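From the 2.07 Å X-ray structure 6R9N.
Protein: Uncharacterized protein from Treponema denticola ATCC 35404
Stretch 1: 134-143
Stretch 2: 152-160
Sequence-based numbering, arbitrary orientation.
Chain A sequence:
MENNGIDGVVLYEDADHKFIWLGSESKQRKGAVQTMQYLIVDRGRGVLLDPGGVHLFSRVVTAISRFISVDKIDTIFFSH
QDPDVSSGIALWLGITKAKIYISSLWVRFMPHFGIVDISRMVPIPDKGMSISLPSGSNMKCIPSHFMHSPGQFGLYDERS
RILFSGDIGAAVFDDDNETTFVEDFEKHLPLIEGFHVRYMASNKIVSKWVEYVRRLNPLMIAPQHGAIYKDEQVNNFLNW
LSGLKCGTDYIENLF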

# COMPACT_ATOMS: atom_id res chain seq x y z
N PRO A 134 13.39 -11.26 -25.65
CA PRO A 134 14.06 -11.46 -26.95
C PRO A 134 14.86 -12.75 -27.05
O PRO A 134 14.99 -13.29 -28.15
CB PRO A 134 14.96 -10.23 -27.08
CG PRO A 134 14.30 -9.19 -26.29
CD PRO A 134 13.56 -9.88 -25.16
N SER A 135 15.43 -13.24 -25.94
CA SER A 135 16.19 -14.48 -25.96
C SER A 135 15.36 -15.72 -26.26
O SER A 135 15.94 -16.77 -26.54
CB SER A 135 16.86 -14.71 -24.60
OG SER A 135 15.88 -15.01 -23.62
N GLY A 136 14.05 -15.65 -26.18
CA GLY A 136 13.22 -16.83 -26.23
C GLY A 136 12.67 -17.27 -24.89
O GLY A 136 11.71 -18.06 -24.86
N SER A 137 13.20 -16.74 -23.79
CA SER A 137 12.70 -17.03 -22.46
C SER A 137 11.51 -16.14 -22.10
O SER A 137 11.25 -15.10 -22.71
CB SER A 137 13.81 -16.86 -21.43
OG SER A 137 14.86 -17.78 -21.69
N ASN A 138 10.77 -16.57 -21.07
CA ASN A 138 9.65 -15.83 -20.52
C ASN A 138 9.91 -15.48 -19.05
O ASN A 138 10.72 -16.10 -18.37
CB ASN A 138 8.32 -16.59 -20.62
CG ASN A 138 7.87 -16.81 -22.05
OD1 ASN A 138 8.52 -16.36 -23.00
ND2 ASN A 138 6.74 -17.49 -22.21
N MET A 139 9.22 -14.44 -18.60
CA MET A 139 9.05 -14.13 -17.19
C MET A 139 7.58 -14.31 -16.85
O MET A 139 6.71 -14.05 -17.69
CB MET A 139 9.52 -12.70 -16.89
CG MET A 139 10.97 -12.42 -17.30
SD MET A 139 11.50 -10.69 -17.09
CE MET A 139 10.21 -9.81 -17.98
N LYS A 140 7.29 -14.78 -15.64
CA LYS A 140 5.92 -14.99 -15.19
C LYS A 140 5.64 -14.12 -13.97
O LYS A 140 6.37 -14.17 -12.98
CB LYS A 140 5.66 -16.47 -14.87
CG LYS A 140 6.08 -17.39 -16.03
CD LYS A 140 4.99 -18.40 -16.40
N CYS A 141 4.54 -13.36 -14.03
CA CYS A 141 4.06 -12.59 -12.90
C CYS A 141 3.36 -13.55 -11.93
O CYS A 141 2.40 -14.22 -12.31
CB CYS A 141 3.08 -11.51 -13.36
SG CYS A 141 3.80 -10.17 -14.40
N ILE A 142 3.84 -13.59 -10.69
CA ILE A 142 3.46 -14.62 -9.73
C ILE A 142 2.46 -14.01 -8.76
O ILE A 142 2.82 -13.07 -8.04
CB ILE A 142 4.69 -15.18 -8.98
CG1 ILE A 142 5.71 -15.78 -9.96
CG2 ILE A 142 4.26 -16.21 -7.92
CD1 ILE A 142 5.11 -16.77 -10.98
N PRO A 143 1.23 -14.50 -8.70
CA PRO A 143 0.25 -13.96 -7.75
C PRO A 143 0.77 -14.03 -6.32
O PRO A 143 1.14 -15.10 -5.83
CB PRO A 143 -0.98 -14.86 -7.95
CG PRO A 143 -0.79 -15.49 -9.29
CD PRO A 143 0.68 -15.63 -9.47
N GLN A 152 -0.54 -7.75 -5.44
CA GLN A 152 0.92 -7.84 -5.48
C GLN A 152 1.32 -9.01 -6.35
O GLN A 152 0.68 -10.07 -6.28
CB GLN A 152 1.53 -8.04 -4.07
CG GLN A 152 3.07 -8.26 -4.09
CD GLN A 152 3.73 -8.48 -2.71
OE1 GLN A 152 4.70 -7.79 -2.35
NE2 GLN A 152 3.25 -9.46 -1.96
N PHE A 153 2.39 -8.84 -7.14
CA PHE A 153 2.98 -9.93 -7.90
C PHE A 153 4.48 -10.02 -7.65
O PHE A 153 5.16 -9.01 -7.43
CB PHE A 153 2.72 -9.79 -9.42
CG PHE A 153 1.29 -9.92 -9.79
CD1 PHE A 153 0.74 -11.16 -10.09
CD2 PHE A 153 0.46 -8.81 -9.80
CE1 PHE A 153 -0.59 -11.29 -10.42
CE2 PHE A 153 -0.89 -8.93 -10.12
CZ PHE A 153 -1.41 -10.17 -10.42
N GLY A 154 4.98 -11.23 -7.69
CA GLY A 154 6.39 -11.46 -7.90
C GLY A 154 6.67 -11.65 -9.37
O GLY A 154 5.75 -11.72 -10.18
N LEU A 155 7.96 -11.71 -9.72
CA LEU A 155 8.36 -11.96 -11.11
C LEU A 155 9.35 -13.10 -11.10
O LEU A 155 10.40 -13.01 -10.46
CB LEU A 155 8.96 -10.69 -11.76
CG LEU A 155 9.04 -10.62 -13.29
CD1 LEU A 155 10.18 -11.48 -13.81
CD2 LEU A 155 7.68 -11.06 -13.93
N TYR A 156 8.99 -14.19 -11.78
CA TYR A 156 9.85 -15.36 -11.89
C TYR A 156 10.55 -15.30 -13.24
O TYR A 156 9.90 -15.30 -14.29
CB TYR A 156 9.04 -16.65 -11.78
CG TYR A 156 9.92 -17.88 -11.77
CD1 TYR A 156 10.99 -17.97 -10.89
CD2 TYR A 156 9.68 -18.94 -12.64
CE1 TYR A 156 11.80 -19.09 -10.87
CE2 TYR A 156 10.49 -20.06 -12.62
CZ TYR A 156 11.55 -20.13 -11.73
OH TYR A 156 12.37 -21.23 -11.70
N ASP A 157 11.87 -15.18 -13.21
CA ASP A 157 12.68 -15.13 -14.42
C ASP A 157 12.98 -16.58 -14.76
O ASP A 157 13.80 -17.23 -14.10
CB ASP A 157 13.95 -14.30 -14.17
CG ASP A 157 14.85 -14.19 -15.40
OD1 ASP A 157 14.35 -13.93 -16.51
OD2 ASP A 157 16.08 -14.36 -15.26
N GLU A 158 12.28 -17.12 -15.77
CA GLU A 158 12.37 -18.55 -16.03
C GLU A 158 13.80 -18.98 -16.35
O GLU A 158 14.27 -20.01 -15.86
CB GLU A 158 11.44 -18.95 -17.17
CG GLU A 158 9.98 -19.07 -16.73
CD GLU A 158 9.04 -19.43 -17.86
OE1 GLU A 158 7.88 -19.74 -17.57
OE2 GLU A 158 9.46 -19.41 -19.04
N ARG A 159 14.54 -18.16 -17.11
CA ARG A 159 15.86 -18.58 -17.58
C ARG A 159 16.87 -18.70 -16.44
O ARG A 159 17.67 -19.64 -16.41
CB ARG A 159 16.34 -17.62 -18.66
CG ARG A 159 17.85 -17.66 -18.93
CD ARG A 159 18.21 -18.68 -19.98
NE ARG A 159 17.49 -18.43 -21.22
CZ ARG A 159 18.05 -18.06 -22.37
NH1 ARG A 159 17.27 -17.86 -23.42
NH2 ARG A 159 19.37 -17.91 -22.47
N SER A 160 16.87 -17.74 -15.51
CA SER A 160 17.76 -17.82 -14.35
C SER A 160 17.18 -18.69 -13.24
O SER A 160 17.92 -19.07 -12.33
CB SER A 160 18.06 -16.42 -13.83
OG SER A 160 16.85 -15.78 -13.43
O HOH W 1 13.60 -15.87 -18.49
O HOH W 2 11.55 -19.56 -20.60

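Two strands, 138-143 and 153-157, run antiparallel as neighbours in a sheet, their directions 148° apart and their axes approaching to 4.2 Å. The register pairs Lys140 with Tyr156 and Ile142 with Gly154 as hydrogen-bonded pairs. At the first, Lys140 N gives to Tyr156 O at 3.0 Å and Tyr156 N returns to Lys140 O at 2.9 Å, almost straight at 177°. At the second, Ile142 N reaches Gly154 O at 2.7 Å, and Gly154 N reaches Ile142 O at 2.9 Å. The non-hydrogen-bonded pairs lie between and beyond these rungs: Cys141 with Leu155 between them, Met139 with Asp157 and Pro143 with Phe153 outside. Here alpha carbons come close enough for CA-H...O contacts: Met139 CA lies 3.2 Å from Tyr156 O, and Phe153 CA 3.1 Å from Ile142 O. One more backbone bond lies past the end of the second strand: Glu158 N donates to Asn138 O at 3.2 Å even though residues 158-160 have turned to helical backbone angles.

Alternation sorts the side chains. Met139, Cys141, Pro143, Phe153, Leu155 and Asp157 share one face; all are buried, and the first five make it largely apolar. Leu155, with chi1 t and chi2 m, brings the end of its side chain nearer the first strand, so that its CD1 packs 3.4 Å from Met139 CB and its CD2 4.0 Å from Cys141 SG. Cys141 also touches Phe153, its CB 4.0 Å from Phe153 CD1. On the paired Pro143, CG lies 4.4 Å from Phe153 CE1. Proline has no amide hydrogen to offer, and its place in a non-hydrogen-bonded pair asks for none across this ladder.

On the other face, Ile142 CG1 meets Tyr156 CB at 3.9 Å, while the end of the tyrosine leads away. Gly154 has no side chain beside Ile142; an ideal CB there would lie 3.8 Å from Ile142 CB, an ordinary packing distance, so this contact alone does not demand glycine. Lys140 is modelled only as far as CD, and its aliphatic part passes Glu158, with CG 3.3 Å from OE1.

Polar groups take over where the first strand begins and the second ends. Asp157, buried on the apolar face, is provided for: Ser160 OG donates to its OD2 at a very short 2.4 Å, and water 1 donates to its OD1 at 2.9 Å. That water also donates to Asn138 O and accepts from Arg159 N, linking the two backbones. Water 2 accepts from Asn138 N and donates to Glu158 OE2 at 2.6 Å, giving Glu158 a second tie to Asn138, through water, besides its backbone bond.

Arg159, with chi2 and chi3 both p, brings its guanidinium to the loop before the first strand. Its NE and NH1 both donate to Ser137 OG, at 2.7 and 3.0 Å, with the hydroxyl near the guanidinium plane. Ser135 OG accepts from Ser137 N at 3.2 Å, bracing the turn, whose Gly136 has a positive phi that would jam a CB against the preceding carbonyl.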